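Local structure of protein yesU (1OQ1) at residues 31-36 and 40-45. The protein is of unknown function but has a galectin-like fold, the concanavalin-type beta sandwich, which would be consistent with carbohydrate binding. Sequence-based numbering, arbitrary orientation.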
loop_
_atom_site.group_PDB
_atom_site.type_symbol
_atom_site.label_atom_id
_atom_site.label_comp_id
_atom_site.label_asym_id
_atom_site.label_seq_id
_atom_site.Cartn_x
_atom_site.Cartn_y
_atom_site.Cartn_z
ATOM N N GLY A 31 -12.069 -9.389 -3.455
ATOM C CA GLY A 31 -11.881 -9.127 -2.042
ATOM C C GLY A 31 -13.202 -9.217 -1.304
ATOM O O GLY A 31 -14.265 -8.977 -1.877
ATOM N N GLN A 32 -13.136 -9.571 -0.028
ATOM C CA GLN A 32 -14.329 -9.683 0.796
ATOM C C GLN A 32 -14.184 -8.675 1.934
ATOM O O GLN A 32 -13.160 -8.649 2.614
ATOM C CB GLN A 32 -14.438 -11.107 1.341
ATOM C CG GLN A 32 -15.786 -11.464 1.923
ATOM C CD GLN A 32 -15.919 -12.953 2.173
ATOM O OE1 GLN A 32 -16.956 -13.426 2.638
ATOM N NE2 GLN A 32 -14.866 -13.702 1.862
ATOM N N ILE A 33 -15.208 -7.849 2.127
ATOM C CA ILE A 33 -15.200 -6.816 3.159
ATOM C C ILE A 33 -16.094 -7.147 4.354
ATOM O O ILE A 33 -17.231 -7.593 4.188
ATOM C CB ILE A 33 -15.655 -5.465 2.558
ATOM C CG1 ILE A 33 -14.659 -5.018 1.487
ATOM C CG2 ILE A 33 -15.793 -4.419 3.650
ATOM C CD1 ILE A 33 -15.135 -3.851 0.655
ATOM N N SER A 34 -15.568 -6.914 5.554
ATOM C CA SER A 34 -16.288 -7.167 6.799
ATOM C C SER A 34 -15.876 -6.123 7.836
ATOM O O SER A 34 -14.764 -5.598 7.784
ATOM C CB SER A 34 -15.955 -8.565 7.320
ATOM O OG SER A 34 -16.285 -8.686 8.690
ATOM N N PHE A 35 -16.762 -5.820 8.780
ATOM C CA PHE A 35 -16.429 -4.838 9.805
ATOM C C PHE A 35 -16.612 -5.330 11.235
ATOM O O PHE A 35 -17.007 -4.571 12.122
ATOM C CB PHE A 35 -17.214 -3.544 9.579
ATOM C CG PHE A 35 -16.695 -2.719 8.434
ATOM C CD1 PHE A 35 -17.158 -2.922 7.139
ATOM C CD2 PHE A 35 -15.703 -1.767 8.646
ATOM C CE1 PHE A 35 -16.637 -2.190 6.070
ATOM C CE2 PHE A 35 -15.176 -1.031 7.587
ATOM C CZ PHE A 35 -15.645 -1.245 6.294
ATOM N N ASP A 36 -16.310 -6.605 11.450
ATOM C CA ASP A 36 -16.402 -7.211 12.773
ATOM C C ASP A 36 -15.516 -6.394 13.715
ATOM O O ASP A 36 -14.440 -5.945 13.324
ATOM C CB ASP A 36 -15.907 -8.659 12.709
ATOM C CG ASP A 36 -16.178 -9.432 13.987
ATOM O OD1 ASP A 36 -15.747 -8.977 15.067
ATOM O OD2 ASP A 36 -16.819 -10.502 13.907
ATOM N N LEU A 40 -11.960 -2.688 9.676
ATOM C CA LEU A 40 -11.980 -3.274 8.339
ATOM C C LEU A 40 -11.266 -4.620 8.254
ATOM O O LEU A 40 -10.054 -4.710 8.467
ATOM C CB LEU A 40 -11.349 -2.315 7.324
ATOM C CG LEU A 40 -11.181 -2.865 5.900
ATOM C CD1 LEU A 40 -12.545 -3.132 5.291
ATOM C CD2 LEU A 40 -10.416 -1.874 5.044
ATOM N N HIS A 41 -12.030 -5.662 7.945
ATOM C CA HIS A 41 -11.477 -7.001 7.779
ATOM C C HIS A 41 -11.469 -7.271 6.280
ATOM O O HIS A 41 -12.509 -7.172 5.628
ATOM C CB HIS A 41 -12.355 -8.054 8.459
ATOM C CG HIS A 41 -12.275 -8.045 9.952
ATOM N ND1 HIS A 41 -11.700 -9.070 10.672
ATOM C CD2 HIS A 41 -12.705 -7.140 10.862
ATOM C CE1 HIS A 41 -11.782 -8.799 11.963
ATOM N NE2 HIS A 41 -12.388 -7.634 12.104
ATOM N N LEU A 42 -10.302 -7.579 5.726
ATOM C CA LEU A 42 -10.212 -7.884 4.302
ATOM C C LEU A 42 -9.810 -9.344 4.117
ATOM O O LEU A 42 -8.804 -9.796 4.671
ATOM C CB LEU A 42 -9.191 -6.972 3.604
ATOM C CG LEU A 42 -9.579 -5.499 3.435
ATOM C CD1 LEU A 42 -8.468 -4.761 2.690
ATOM C CD2 LEU A 42 -10.892 -5.390 2.668
ATOM N N SER A 43 -10.618 -10.082 3.361
ATOM C CA SER A 43 -10.351 -11.495 3.077
ATOM C C SER A 43 -10.616 -11.749 1.597
ATOM O O SER A 43 -10.781 -10.802 0.830
ATOM C CB SER A 43 -11.229 -12.405 3.947
ATOM O OG SER A 43 -12.601 -12.120 3.768
ATOM N N HIS A 44 -10.677 -13.016 1.194
ATOM C CA HIS A 44 -10.875 -13.341 -0.217
ATOM C C HIS A 44 -11.994 -14.350 -0.464
ATOM O O HIS A 44 -12.235 -15.234 0.359
ATOM C CB HIS A 44 -9.555 -13.867 -0.782
ATOM C CG HIS A 44 -8.403 -12.929 -0.581
ATOM N ND1 HIS A 44 -7.951 -12.082 -1.571
ATOM C CD2 HIS A 44 -7.633 -12.681 0.505
ATOM C CE1 HIS A 44 -6.950 -11.354 -1.103
ATOM N NE2 HIS A 44 -6.738 -11.697 0.155
ATOM N N VAL A 45 -12.675 -14.219 -1.599
ATOM C CA VAL A 45 -13.767 -15.132 -1.919
ATOM C C VAL A 45 -13.247 -16.494 -2.385
ATOM O O VAL A 45 -13.957 -17.495 -2.286
ATOM C CB VAL A 45 -14.714 -14.532 -2.994
ATOM C CG1 VAL A 45 -15.333 -13.238 -2.468
ATOM C CG2 VAL A 45 -13.962 -14.279 -4.292
HETATM O O HOH W 1 -13.527 -10.045 5.403
#
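H41 and S34 form a hydrogen-bonded antiparallel pair, in which H41 N reaches S34 O at 2.7 Å, nearly straight at 168°, while the return bond from S34 N to H41 O is longer and more bent. In the second such pair, S43 N lies in the carbonyl plane of Q32 O, whereas Q32 N, 2.8 Å from S43 O, sits well above the plane of the S43 carbonyl. A water adds to this pair, donating to Q32 O and hydrogen-bonding to S43 OG at 2.8 Å. S43 OG stands between its backbone N and carbonyl carbon (chi1 57°), which brings it to 3.2 Å from Q32 CB.

Beyond strand 31-34, D36 meets the H41 imidazole: NE2 donates weakly to D36 O at 2.9 Å, bent to 123° at the hydrogen. D36 CB lies over one ring face, a CH-pi contact.

On the face bearing I33 and L42 the contacts across the hairpin are apolar. L40 CD1 packs against I33 CG2, 3.9 Å away, and F35 CZ, both on one side of it, and I33 and L42 run side by side, with I33 CG1 4.0 Å from L42 CD2. F51 and F53 of strand 51-54, in the other sheet, touch L42 and I33 respectively, and strand 209-222 pairs with 40-44. H44, on the same face, bonds A49 O through ND1.

The hairpin therefore turns largely hydrocarbon toward the second sheet, with H44 as the polar exception; on the other face the H41-D36 bond is weak and a water joins Q32 O to S43 OG, so the four backbone bonds probably do most to fix the register.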